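Long-range contacts in ABC sugar transporter, periplasmic sugar binding protein (Legionella pneumophila subsp. pneumophila, PDB 3ROT), which probably binds a carbohydrate in the periplasm and hands it to an ABC transporter for uptake into the cell: residues Tyr7-Gly12 against Gln37-Pro42; Thr67-Asp72 against Val89-Thr94; Thr19-Gly24 against Phe248-Leu253; Pro48-Phe53 against Thr73-Ser78. One frame throughout, in Å; residues are numbered along the deposited sequence.

Contact 1 of 4, residues Tyr7-Gly12 against Gln37-Pro42; sequences YLITHG and QILAPP
Y7 and Q37 lie side by side and point the same way from one face of the sheet, Y7 CD1 being 3.8 Å from Q37 CB. The phenol follows from its first torsion: with chi1 at -74°, CG lies opposite the carbonyl carbon and the ring swings towards the neighbouring strand, where CE1 runs alongside the extended Q37 chain. L39 CD1 meets the same ring obliquely, 4.0 Å from Y7 CD1. I9 and L39 repeat the side-by-side arrangement two residues on, with I9 CG1 4.2 Å from L39 CB. This face is covered by helix 47-59; L8 and I38 emerge on the other, where F22 of helix 16-32 packs on both.

The parallel pairing of strands 5-9 and 35-39, joined through helix 16-32, makes a beta-alpha-beta unit: the strand segments approach to 4.8 Å and diverge by only 17°. Q37 O accepts L8 N, L8 O accepts L39 N, and L39 O accepts T10 N, each at 3.0 Å. Beyond the strands the chains remain close, A40 CB lying 3.2 Å from T10 OG1. That hydroxyl donates to G12 O over 2.7 Å, fixing the turn that carries H11, whose ND1 is hydrogen-bonded to T68 and NE2 to a glycerol. Chemically, the backbone bonds set the strand register and side chains pack on both faces, while T10 O, beside P41 CD, is buried without a hydrogen-bond partner, probably at a small energetic cost.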
loop_
_atom_site.group_PDB
_atom_site.type_symbol
_atom_site.label_atom_id
_atom_site.label_comp_id
_atom_site.label_asym_id
_atom_site.label_seq_id
_atom_site.Cartn_x
_atom_site.Cartn_y
_atom_site.Cartn_z
ATOM N N TYR A 7 -1.704 -24.840 2.038
ATOM C CA TYR A 7 -1.298 -23.640 1.309
ATOM C C TYR A 7 -2.464 -22.685 1.084
ATOM O O TYR A 7 -3.593 -23.115 0.838
ATOM C CB TYR A 7 -0.735 -24.007 -0.068
ATOM C CG TYR A 7 0.650 -24.617 -0.066
ATOM C CD1 TYR A 7 1.787 -23.815 0.013
ATOM C CD2 TYR A 7 0.823 -25.993 -0.183
ATOM C CE1 TYR A 7 3.063 -24.371 -0.033
ATOM C CE2 TYR A 7 2.097 -26.560 -0.226
ATOM C CZ TYR A 7 3.208 -25.743 -0.154
ATOM O OH TYR A 7 4.466 -26.294 -0.227
ATOM N N LEU A 8 -2.179 -21.393 1.181
ATOM C CA LEU A 8 -3.167 -20.355 0.913
ATOM C C LEU A 8 -2.492 -19.522 -0.169
ATOM O O LEU A 8 -1.490 -18.857 0.078
ATOM C CB LEU A 8 -3.457 -19.501 2.157
ATOM C CG LEU A 8 -4.290 -18.225 1.930
ATOM C CD1 LEU A 8 -5.529 -18.533 1.088
ATOM C CD2 LEU A 8 -4.697 -17.622 3.274
ATOM N N ILE A 9 -3.028 -19.582 -1.379
ATOM C CA ILE A 9 -2.435 -18.865 -2.490
ATOM C C ILE A 9 -3.364 -17.783 -3.027
ATOM O O ILE A 9 -4.549 -18.027 -3.249
ATOM C CB ILE A 9 -2.055 -19.878 -3.597
ATOM C CG1 ILE A 9 -1.225 -21.009 -2.968
ATOM C CG2 ILE A 9 -1.277 -19.180 -4.706
ATOM C CD1 ILE A 9 -0.813 -22.141 -3.899
ATOM N N THR A 10 -2.829 -16.577 -3.216
ATOM C CA THR A 10 -3.621 -15.468 -3.733
ATOM C C THR A 10 -2.890 -14.734 -4.848
ATOM O O THR A 10 -1.737 -15.025 -5.147
ATOM C CB THR A 10 -3.986 -14.445 -2.620
ATOM O OG1 THR A 10 -2.799 -13.807 -2.136
ATOM C CG2 THR A 10 -4.699 -15.152 -1.466
ATOM N N HIS A 11 -3.582 -13.789 -5.468
ATOM C CA HIS A 11 -3.011 -13.016 -6.564
ATOM C C HIS A 11 -2.488 -11.657 -6.107
ATOM O O HIS A 11 -2.006 -10.871 -6.914
ATOM C CB HIS A 11 -4.062 -12.817 -7.665
ATOM C CG HIS A 11 -5.359 -12.260 -7.165
ATOM N ND1 HIS A 11 -6.385 -13.059 -6.702
ATOM C CD2 HIS A 11 -5.777 -10.981 -7.013
ATOM C CE1 HIS A 11 -7.380 -12.295 -6.287
ATOM N NE2 HIS A 11 -7.037 -11.030 -6.464
ATOM N N GLY A 12 -2.591 -11.378 -4.812
ATOM C CA GLY A 12 -2.118 -10.108 -4.291
ATOM C C GLY A 12 -1.833 -10.196 -2.804
ATOM O O GLY A 12 -2.293 -11.122 -2.132
ATOM N N GLN A 37 1.440 -22.384 4.738
ATOM C CA GLN A 37 2.337 -21.498 4.019
ATOM C C GLN A 37 1.457 -20.605 3.139
ATOM O O GLN A 37 0.507 -21.079 2.517
ATOM C CB GLN A 37 3.311 -22.301 3.153
ATOM C CG GLN A 37 4.363 -21.438 2.475
ATOM C CD GLN A 37 5.519 -22.241 1.899
ATOM O OE1 GLN A 37 6.409 -21.684 1.249
ATOM N NE2 GLN A 37 5.517 -23.552 2.135
ATOM N N ILE A 38 1.766 -19.313 3.103
ATOM C CA ILE A 38 1.004 -18.365 2.302
ATOM C C ILE A 38 1.868 -17.886 1.143
ATOM O O ILE A 38 2.983 -17.403 1.346
ATOM C CB ILE A 38 0.555 -17.147 3.157
ATOM C CG1 ILE A 38 -0.335 -17.628 4.310
ATOM C CG2 ILE A 38 -0.198 -16.131 2.289
ATOM C CD1 ILE A 38 -0.889 -16.523 5.157
ATOM N N LEU A 39 1.347 -18.035 -0.072
ATOM C CA LEU A 39 2.049 -17.631 -1.286
ATOM C C LEU A 39 1.251 -16.564 -2.023
ATOM O O LEU A 39 0.083 -16.771 -2.362
ATOM C CB LEU A 39 2.259 -18.841 -2.204
ATOM C CG LEU A 39 3.073 -20.008 -1.628
ATOM C CD1 LEU A 39 3.148 -21.126 -2.660
ATOM C CD2 LEU A 39 4.475 -19.527 -1.249
ATOM N N ALA A 40 1.886 -15.424 -2.267
ATOM C CA ALA A 40 1.237 -14.318 -2.961
ATOM C C ALA A 40 2.293 -13.407 -3.590
ATOM O O ALA A 40 3.295 -13.077 -2.948
ATOM C CB ALA A 40 0.374 -13.522 -1.975
ATOM N N PRO A 41 2.083 -12.993 -4.854
ATOM C CA PRO A 41 3.024 -12.118 -5.566
ATOM C C PRO A 41 3.297 -10.840 -4.779
ATOM O O PRO A 41 2.405 -10.303 -4.130
ATOM C CB PRO A 41 2.309 -11.844 -6.883
ATOM C CG PRO A 41 1.500 -13.084 -7.085
ATOM C CD PRO A 41 0.929 -13.311 -5.711
ATOM N N PRO A 42 4.537 -10.336 -4.841
ATOM C CA PRO A 42 4.944 -9.116 -4.132
ATOM C C PRO A 42 4.122 -7.879 -4.493
ATOM O O PRO A 42 4.044 -6.931 -3.709
ATOM C CB PRO A 42 6.411 -8.960 -4.527
ATOM C CG PRO A 42 6.843 -10.370 -4.827
ATOM C CD PRO A 42 5.669 -10.906 -5.590
#

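Contact 2 of 4, residues Thr67-Asp72 against Val89-Thr94; sequences TTIPSD and VIAVDT
At the C-terminal ends of two adjacent parallel strands, where T67 pairs with A91 as a parallel bridge, the chain leaves the sheet towards a pocket where a glycerol, probably from the crystallisation liquor, is bound. T67 N donates to I90 O at 2.9 Å, the donor lying almost in line with the carbonyl bond (C=O...N angle 173°). T67 O in turn takes V92 N, which stands well above the carbonyl plane. Beside these bonds the side chains meet: T67 CG2 is 3.9 Å from V89 CG1, and I69 CD1 reaches A91 CB at 3.8 Å.

V92, D93 and T94 form a classic gamma turn, as the positive phi of D93 (71°, psi -56°) and the 2.7 Å bond from T94 N to V92 O indicate. Such loops at the carboxyl edge of a Rossmann-like parallel sheet commonly line the ligand cleft of periplasmic binding proteins; here D93 OD2 is hydrogen-bonded to the glycerol. T94 OG1 also donates to D93 OD2, over 2.8 Å and from above the carboxylate plane. The turn brings T94 O round to accept I69 N at 3.0 Å, and T94 CG2 packs 3.8 Å from P70 CA. T68 CG2 lies alongside D93 CB, while T68 OG1 is engaged by H11 and Q50.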
loop_
_atom_site.group_PDB
_atom_site.type_symbol
_atom_site.label_atom_id
_atom_site.label_comp_id
_atom_site.label_asym_id
_atom_site.label_seq_id
_atom_site.Cartn_x
_atom_site.Cartn_y
_atom_site.Cartn_z
ATOM N N THR A 67 -7.122 -21.234 -2.730
ATOM C CA THR A 67 -6.577 -20.286 -3.686
ATOM C C THR A 67 -7.654 -19.428 -4.346
ATOM O O THR A 67 -8.813 -19.821 -4.424
ATOM C CB THR A 67 -5.761 -21.019 -4.794
ATOM O OG1 THR A 67 -5.106 -20.056 -5.627
ATOM C CG2 THR A 67 -6.663 -21.879 -5.664
ATOM N N THR A 68 -7.265 -18.239 -4.782
ATOM C CA THR A 68 -8.178 -17.358 -5.483
ATOM C C THR A 68 -8.055 -17.813 -6.942
ATOM O O THR A 68 -7.055 -18.414 -7.323
ATOM C CB THR A 68 -7.746 -15.878 -5.365
ATOM O OG1 THR A 68 -6.516 -15.682 -6.069
ATOM C CG2 THR A 68 -7.536 -15.491 -3.908
ATOM N N ILE A 69 -9.076 -17.555 -7.750
ATOM C CA ILE A 69 -9.039 -17.947 -9.148
ATOM C C ILE A 69 -9.640 -16.778 -9.924
ATOM O O ILE A 69 -10.797 -16.832 -10.350
ATOM C CB ILE A 69 -9.857 -19.247 -9.378
ATOM C CG1 ILE A 69 -9.483 -20.289 -8.316
ATOM C CG2 ILE A 69 -9.583 -19.800 -10.787
ATOM C CD1 ILE A 69 -10.232 -21.631 -8.428
ATOM N N PRO A 70 -8.855 -15.693 -10.101
ATOM C CA PRO A 70 -9.250 -14.465 -10.805
ATOM C C PRO A 70 -9.242 -14.522 -12.330
ATOM O O PRO A 70 -9.371 -13.488 -12.979
ATOM C CB PRO A 70 -8.258 -13.442 -10.280
ATOM C CG PRO A 70 -7.010 -14.244 -10.193
ATOM C CD PRO A 70 -7.484 -15.559 -9.572
ATOM N N SER A 71 -9.085 -15.714 -12.896
ATOM C CA SER A 71 -9.066 -15.880 -14.347
ATOM C C SER A 71 -9.797 -17.157 -14.752
ATOM O O SER A 71 -9.703 -18.178 -14.068
ATOM C CB SER A 71 -7.625 -15.938 -14.855
ATOM O OG SER A 71 -7.575 -16.195 -16.251
ATOM N N ASP A 72 -10.522 -17.097 -15.866
ATOM C CA ASP A 72 -11.252 -18.262 -16.349
ATOM C C ASP A 72 -10.355 -19.215 -17.141
ATOM O O ASP A 72 -10.746 -20.352 -17.405
ATOM C CB ASP A 72 -12.433 -17.841 -17.236
ATOM C CG ASP A 72 -13.590 -17.255 -16.445
ATOM O OD1 ASP A 72 -14.090 -17.928 -15.516
ATOM O OD2 ASP A 72 -14.011 -16.122 -16.761
ATOM N N VAL A 89 -8.671 -28.787 -3.411
ATOM C CA VAL A 89 -8.491 -27.373 -3.686
ATOM C C VAL A 89 -9.789 -26.630 -3.415
ATOM O O VAL A 89 -10.848 -27.012 -3.904
ATOM C CB VAL A 89 -8.070 -27.117 -5.142
ATOM C CG1 VAL A 89 -7.860 -25.627 -5.356
ATOM C CG2 VAL A 89 -6.791 -27.880 -5.452
ATOM N N ILE A 90 -9.696 -25.584 -2.603
ATOM C CA ILE A 90 -10.850 -24.768 -2.262
ATOM C C ILE A 90 -10.645 -23.380 -2.848
ATOM O O ILE A 90 -9.550 -22.828 -2.778
ATOM C CB ILE A 90 -11.029 -24.678 -0.723
ATOM C CG1 ILE A 90 -11.593 -26.003 -0.202
ATOM C CG2 ILE A 90 -11.962 -23.530 -0.353
ATOM C CD1 ILE A 90 -11.867 -26.003 1.294
ATOM N N ALA A 91 -11.687 -22.828 -3.459
ATOM C CA ALA A 91 -11.577 -21.500 -4.045
ATOM C C ALA A 91 -12.036 -20.468 -3.018
ATOM O O ALA A 91 -13.056 -20.651 -2.357
ATOM C CB ALA A 91 -12.434 -21.401 -5.309
ATOM N N VAL A 92 -11.267 -19.394 -2.882
ATOM C CA VAL A 92 -11.609 -18.330 -1.958
ATOM C C VAL A 92 -11.516 -16.970 -2.641
ATOM O O VAL A 92 -10.714 -16.778 -3.567
ATOM C CB VAL A 92 -10.676 -18.336 -0.724
ATOM C CG1 VAL A 92 -10.788 -19.659 0.005
ATOM C CG2 VAL A 92 -9.243 -18.091 -1.159
ATOM N N ASP A 93 -12.361 -16.047 -2.190
ATOM C CA ASP A 93 -12.403 -14.676 -2.689
ATOM C C ASP A 93 -12.949 -14.529 -4.101
ATOM O O ASP A 93 -13.898 -13.796 -4.321
ATOM C CB ASP A 93 -11.009 -14.049 -2.604
ATOM C CG ASP A 93 -10.969 -12.631 -3.149
ATOM O OD1 ASP A 93 -11.491 -11.712 -2.480
ATOM O OD2 ASP A 93 -10.416 -12.449 -4.250
ATOM N N THR A 94 -12.343 -15.221 -5.056
ATOM C CA THR A 94 -12.783 -15.141 -6.444
ATOM C C THR A 94 -12.826 -16.538 -7.026
ATOM O O THR A 94 -11.930 -17.351 -6.775
ATOM C CB THR A 94 -11.815 -14.309 -7.321
ATOM O OG1 THR A 94 -11.572 -13.039 -6.707
ATOM C CG2 THR A 94 -12.416 -14.092 -8.717
#

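Contact 3 of 4, residues Thr19-Gly24 against Phe248-Leu253; sequences TSLFQG and FLMGYL
The F248 ring lies with one face against G24: the glycine CA is 3.7 Å from the ring centroid and 12° off the normal, a CH-pi contact directly over the centre. At the ring edge, near its plane, Q23 CG comes within 3.9 Å of F248 CE1, the two side chains running side by side. The torsion explains the overlap: F248 chi1 is -178°, which sets CG opposite its own backbone N and carries the ring along the flank of the partner helix. The Y252 ring is met only obliquely, by G24 O at 3.5 Å from CD1, and its hydroxyl turns to E31.

Glycines allow the backbones themselves to meet. The helix segments approach to 6.5 Å between axes, crossing at -33°, and G24 C sits 3.7 Å from G251 C, with no side chain between them. In place of conventional hydrogen bonds between the segments there are CA-H...O contacts, among them G24 CA to F248 O and G251 CA to L21 O. Elsewhere along the contact L21 CD1 packs 3.6 Å from CB of selenomethionine M250 and 3.3 Å from G251 N. A water accepts F248 N at 3.2 Å, with a weak link to S20 OG.

The contact thus sets helix 247-264, late in the chain, beside helix 16-32 of the first beta-alpha-beta unit. M250 continues towards Y17 and D93, F22 turns to strands 5-9 and 35-39, and R212 of the second subunit packs on Q23 and F248.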
loop_
_atom_site.group_PDB
_atom_site.type_symbol
_atom_site.label_atom_id
_atom_site.label_comp_id
_atom_site.label_asym_id
_atom_site.label_seq_id
_atom_site.Cartn_x
_atom_site.Cartn_y
_atom_site.Cartn_z
ATOM N N THR A 19 -4.148 -9.078 4.342
ATOM C CA THR A 19 -3.598 -9.366 5.660
ATOM C C THR A 19 -4.698 -9.832 6.616
ATOM O O THR A 19 -4.446 -10.594 7.546
ATOM C CB THR A 19 -2.859 -8.137 6.244
ATOM O OG1 THR A 19 -3.678 -6.972 6.116
ATOM C CG2 THR A 19 -1.564 -7.907 5.505
ATOM N N SER A 20 -5.922 -9.377 6.372
ATOM C CA SER A 20 -7.044 -9.767 7.204
ATOM C C SER A 20 -7.405 -11.220 6.866
ATOM O O SER A 20 -7.680 -12.034 7.743
ATOM C CB SER A 20 -8.226 -8.831 6.941
ATOM O OG SER A 20 -9.333 -9.193 7.741
ATOM N N LEU A 21 -7.387 -11.541 5.578
ATOM C CA LEU A 21 -7.674 -12.896 5.131
ATOM C C LEU A 21 -6.577 -13.836 5.652
ATOM O O LEU A 21 -6.854 -14.925 6.155
ATOM C CB LEU A 21 -7.694 -12.960 3.604
ATOM C CG LEU A 21 -7.916 -14.369 3.061
ATOM C CD1 LEU A 21 -9.385 -14.688 3.173
ATOM C CD2 LEU A 21 -7.457 -14.476 1.613
ATOM N N PHE A 22 -5.331 -13.408 5.514
ATOM C CA PHE A 22 -4.191 -14.206 5.957
ATOM C C PHE A 22 -4.222 -14.509 7.456
ATOM O O PHE A 22 -3.921 -15.631 7.875
ATOM C CB PHE A 22 -2.874 -13.489 5.623
ATOM C CG PHE A 22 -2.634 -13.279 4.151
ATOM C CD1 PHE A 22 -3.235 -14.096 3.196
ATOM C CD2 PHE A 22 -1.753 -12.286 3.722
ATOM C CE1 PHE A 22 -2.964 -13.935 1.833
ATOM C CE2 PHE A 22 -1.473 -12.118 2.357
ATOM C CZ PHE A 22 -2.083 -12.950 1.413
ATOM N N GLN A 23 -4.564 -13.509 8.264
ATOM C CA GLN A 23 -4.615 -13.691 9.708
ATOM C C GLN A 23 -5.687 -14.706 10.099
ATOM O O GLN A 23 -5.469 -15.522 10.991
ATOM C CB GLN A 23 -4.853 -12.351 10.412
ATOM C CG GLN A 23 -4.948 -12.459 11.925
ATOM C CD GLN A 23 -3.767 -13.196 12.570
ATOM O OE1 GLN A 23 -3.891 -13.721 13.680
ATOM N NE2 GLN A 23 -2.626 -13.225 11.888
ATOM N N GLY A 24 -6.839 -14.660 9.430
ATOM C CA GLY A 24 -7.892 -15.617 9.725
ATOM C C GLY A 24 -7.432 -17.038 9.418
ATOM O O GLY A 24 -7.714 -17.980 10.162
ATOM N N PHE A 248 -11.480 -12.131 7.192
ATOM C CA PHE A 248 -10.967 -12.919 8.312
ATOM C C PHE A 248 -11.733 -14.242 8.394
ATOM O O PHE A 248 -11.140 -15.313 8.538
ATOM C CB PHE A 248 -11.126 -12.150 9.628
ATOM C CG PHE A 248 -10.574 -12.876 10.823
ATOM C CD1 PHE A 248 -9.309 -12.565 11.323
ATOM C CD2 PHE A 248 -11.307 -13.892 11.437
ATOM C CE1 PHE A 248 -8.781 -13.260 12.423
ATOM C CE2 PHE A 248 -10.791 -14.593 12.533
ATOM C CZ PHE A 248 -9.524 -14.275 13.025
ATOM N N LEU A 249 -13.059 -14.150 8.302
ATOM C CA LEU A 249 -13.938 -15.315 8.355
ATOM C C LEU A 249 -13.648 -16.244 7.177
ATOM O O LEU A 249 -13.599 -17.473 7.323
ATOM C CB LEU A 249 -15.406 -14.862 8.306
ATOM C CG LEU A 249 -16.455 -15.960 8.484
ATOM C CD1 LEU A 249 -16.319 -16.576 9.875
ATOM C CD2 LEU A 249 -17.850 -15.373 8.298
HETATM N N MSE A 250 -13.455 -15.638 6.014
HETATM C CA MSE A 250 -13.155 -16.356 4.779
HETATM C C MSE A 250 -11.895 -17.181 5.026
HETATM O O MSE A 250 -11.862 -18.382 4.775
HETATM C CB MSE A 250 -12.902 -15.342 3.663
HETATM C CG MSE A 250 -13.150 -15.822 2.240
HETATM SE SE MSE A 250 -12.793 -14.361 0.989
HETATM C CE MSE A 250 -14.100 -13.114 1.566
ATOM N N GLY A 251 -10.857 -16.514 5.524
ATOM C CA GLY A 251 -9.607 -17.195 5.806
ATOM C C GLY A 251 -9.767 -18.321 6.810
ATOM O O GLY A 251 -9.419 -19.464 6.522
ATOM N N TYR A 252 -10.306 -17.995 7.981
ATOM C CA TYR A 252 -10.506 -18.966 9.057
ATOM C C TYR A 252 -11.289 -20.192 8.594
ATOM O O TYR A 252 -10.850 -21.334 8.757
ATOM C CB TYR A 252 -11.251 -18.307 10.220
ATOM C CG TYR A 252 -11.209 -19.103 11.501
ATOM C CD1 TYR A 252 -10.258 -18.826 12.484
ATOM C CD2 TYR A 252 -12.072 -20.181 11.701
ATOM C CE1 TYR A 252 -10.163 -19.609 13.635
ATOM C CE2 TYR A 252 -11.983 -20.972 12.844
ATOM C CZ TYR A 252 -11.027 -20.683 13.802
ATOM O OH TYR A 252 -10.918 -21.494 14.906
ATOM N N LEU A 253 -12.454 -19.951 8.010
ATOM C CA LEU A 253 -13.293 -21.036 7.552
ATOM C C LEU A 253 -12.735 -21.883 6.419
ATOM O O LEU A 253 -13.010 -23.082 6.367
ATOM C CB LEU A 253 -14.682 -20.509 7.173
ATOM C CG LEU A 253 -15.576 -20.130 8.356
ATOM C CD1 LEU A 253 -16.945 -19.643 7.837
ATOM C CD2 LEU A 253 -15.745 -21.347 9.273
HETATM O O HOH W 1 -12.768 -9.409 8.367
#

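Contact 4 of 4, residues Pro48-Phe53 against Thr73-Ser78; sequences PKQVQF and TAFSKS
Q50 NE2 is hydrogen-bonded to T68 OG1 and weakly to T67 OG1, and this fixes the amide across the end of the F75 ring. Q50 and F75 cross at about a right angle, their amide and ring planes 73° apart. Q50 CG comes 3.4 Å from F75 CE1, and OE1 lies 3.2 Å from F75 CZ, approaching the ring obliquely. That oxygen is buried and has no hydrogen-bond partner in the model. The chain reaches so far because it is extended, with chi1 166° and chi2 172°.

V51 supplies the other half of the contact. Its CG2 branch meets F75 CE1 obliquely at 3.6 Å and touches A74 O at 3.5 Å, whereas CG1 points to S78, 3.7 Å from OG. The serine hydroxyl is bonded to E55, one turn further along the V51 helix. Packing between the segments is thus mixed, apolar among V51, A74 CB and F75, with polar atoms against carbon at Q50 OE1, A74 O and S78 OG.

F75 is wedged between helix 47-59, where V47 and I54 also touch it, and the loop residues I69 and P70. The contact consequently joins helix 47-59 to the loop leading into helix 76-85, and to that helix itself at S78, close to the ends of strands 5-9 and 64-67.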
loop_
_atom_site.group_PDB
_atom_site.type_symbol
_atom_site.label_atom_id
_atom_site.label_comp_id
_atom_site.label_asym_id
_atom_site.label_seq_id
_atom_site.Cartn_x
_atom_site.Cartn_y
_atom_site.Cartn_z
ATOM N N PRO A 48 0.536 -15.132 -13.771
ATOM C CA PRO A 48 1.528 -16.167 -14.077
ATOM C C PRO A 48 2.352 -16.571 -12.844
ATOM O O PRO A 48 2.664 -17.747 -12.650
ATOM C CB PRO A 48 2.365 -15.525 -15.187
ATOM C CG PRO A 48 2.212 -14.052 -14.936
ATOM C CD PRO A 48 0.756 -13.929 -14.591
ATOM N N LYS A 49 2.691 -15.593 -12.011
ATOM C CA LYS A 49 3.446 -15.865 -10.793
ATOM C C LYS A 49 2.609 -16.760 -9.875
ATOM O O LYS A 49 3.113 -17.739 -9.310
ATOM C CB LYS A 49 3.775 -14.558 -10.081
ATOM C CG LYS A 49 4.645 -14.722 -8.860
ATOM C CD LYS A 49 5.921 -15.470 -9.197
ATOM C CE LYS A 49 7.018 -15.135 -8.204
ATOM N NZ LYS A 49 7.293 -13.664 -8.206
ATOM N N GLN A 50 1.331 -16.421 -9.730
ATOM C CA GLN A 50 0.435 -17.212 -8.894
ATOM C C GLN A 50 0.308 -18.628 -9.447
ATOM O O GLN A 50 0.260 -19.591 -8.687
ATOM C CB GLN A 50 -0.956 -16.561 -8.806
ATOM C CG GLN A 50 -2.022 -17.500 -8.235
ATOM C CD GLN A 50 -3.347 -16.817 -7.956
ATOM O OE1 GLN A 50 -3.720 -15.858 -8.629
ATOM N NE2 GLN A 50 -4.077 -17.326 -6.966
ATOM N N VAL A 51 0.249 -18.751 -10.771
ATOM C CA VAL A 51 0.142 -20.061 -11.401
ATOM C C VAL A 51 1.371 -20.891 -11.033
ATOM O O VAL A 51 1.261 -22.078 -10.726
ATOM C CB VAL A 51 0.030 -19.943 -12.946
ATOM C CG1 VAL A 51 0.246 -21.306 -13.593
ATOM C CG2 VAL A 51 -1.341 -19.404 -13.326
ATOM N N GLN A 52 2.540 -20.264 -11.052
ATOM C CA GLN A 52 3.762 -20.968 -10.696
ATOM C C GLN A 52 3.707 -21.381 -9.222
ATOM O O GLN A 52 4.118 -22.485 -8.864
ATOM C CB GLN A 52 4.978 -20.079 -10.966
ATOM C CG GLN A 52 6.306 -20.746 -10.659
ATOM C CD GLN A 52 6.377 -22.167 -11.191
ATOM O OE1 GLN A 52 6.053 -22.428 -12.354
ATOM N NE2 GLN A 52 6.808 -23.095 -10.340
ATOM N N PHE A 53 3.196 -20.495 -8.369
ATOM C CA PHE A 53 3.064 -20.810 -6.945
ATOM C C PHE A 53 2.234 -22.085 -6.748
ATOM O O PHE A 53 2.629 -22.998 -6.016
ATOM C CB PHE A 53 2.392 -19.658 -6.195
ATOM C CG PHE A 53 3.313 -18.514 -5.875
ATOM C CD1 PHE A 53 4.538 -18.741 -5.256
ATOM C CD2 PHE A 53 2.935 -17.204 -6.154
ATOM C CE1 PHE A 53 5.375 -17.678 -4.915
ATOM C CE2 PHE A 53 3.763 -16.139 -5.818
ATOM C CZ PHE A 53 4.986 -16.377 -5.195
ATOM N N THR A 73 -9.154 -18.768 -17.500
ATOM C CA THR A 73 -8.241 -19.596 -18.291
ATOM C C THR A 73 -6.859 -19.904 -17.689
ATOM O O THR A 73 -6.349 -21.020 -17.815
ATOM C CB THR A 73 -8.006 -18.957 -19.686
ATOM O OG1 THR A 73 -7.623 -17.582 -19.526
ATOM C CG2 THR A 73 -9.266 -19.032 -20.524
ATOM N N ALA A 74 -6.257 -18.909 -17.048
ATOM C CA ALA A 74 -4.927 -19.047 -16.464
ATOM C C ALA A 74 -4.691 -20.238 -15.538
ATOM O O ALA A 74 -3.609 -20.829 -15.553
ATOM C CB ALA A 74 -4.564 -17.762 -15.729
ATOM N N PHE A 75 -5.691 -20.600 -14.744
ATOM C CA PHE A 75 -5.536 -21.684 -13.774
ATOM C C PHE A 75 -6.042 -23.083 -14.138
ATOM O O PHE A 75 -5.763 -24.049 -13.421
ATOM C CB PHE A 75 -6.174 -21.232 -12.462
ATOM C CG PHE A 75 -5.648 -19.912 -11.978
ATOM C CD1 PHE A 75 -4.465 -19.847 -11.247
ATOM C CD2 PHE A 75 -6.287 -18.725 -12.327
ATOM C CE1 PHE A 75 -3.924 -18.622 -10.876
ATOM C CE2 PHE A 75 -5.756 -17.498 -11.962
ATOM C CZ PHE A 75 -4.567 -17.443 -11.234
ATOM N N SER A 76 -6.761 -23.195 -15.251
ATOM C CA SER A 76 -7.326 -24.475 -15.684
ATOM C C SER A 76 -6.416 -25.689 -15.561
ATOM O O SER A 76 -6.744 -26.656 -14.877
ATOM C CB SER A 76 -7.808 -24.360 -17.126
ATOM O OG SER A 76 -8.717 -23.284 -17.247
ATOM N N LYS A 77 -5.275 -25.639 -16.233
ATOM C CA LYS A 77 -4.339 -26.754 -16.219
ATOM C C LYS A 77 -3.875 -27.109 -14.813
ATOM O O LYS A 77 -3.816 -28.281 -14.451
ATOM C CB LYS A 77 -3.129 -26.428 -17.089
ATOM C CG LYS A 77 -2.408 -27.656 -17.597
ATOM C CD LYS A 77 -2.447 -27.701 -19.118
ATOM C CE LYS A 77 -3.870 -27.580 -19.639
ATOM N NZ LYS A 77 -3.913 -27.532 -21.131
ATOM N N SER A 78 -3.538 -26.093 -14.028
ATOM C CA SER A 78 -3.077 -26.302 -12.660
ATOM C C SER A 78 -4.171 -26.950 -11.817
ATOM O O SER A 78 -3.908 -27.873 -11.046
ATOM C CB SER A 78 -2.673 -24.967 -12.035
ATOM O OG SER A 78 -1.689 -24.318 -12.825
#

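From the N terminus, contact 1 closes first, returning the chain through helix 16-32 to pair strand 35-39 with strand 5-9. Contact 3 opens within that loop, at 19-24, and closes only at 248-253, so the two cross; its long excursion takes in the five-stranded sheet of the other lobe before helix 247-264 returns. Contacts 4 and 2 both fall inside this span, after contact 1 has closed, and they cross each other: 48-53, 67-72, 73-78, 89-94. The first, second and fourth contacts converge where H11, T68 and Q50 meet, whereas contacts 3 and 4 stay about 9 Å apart at their nearest atoms. Contacts 1 and 2 join neighbouring strands, contact 3 two helices.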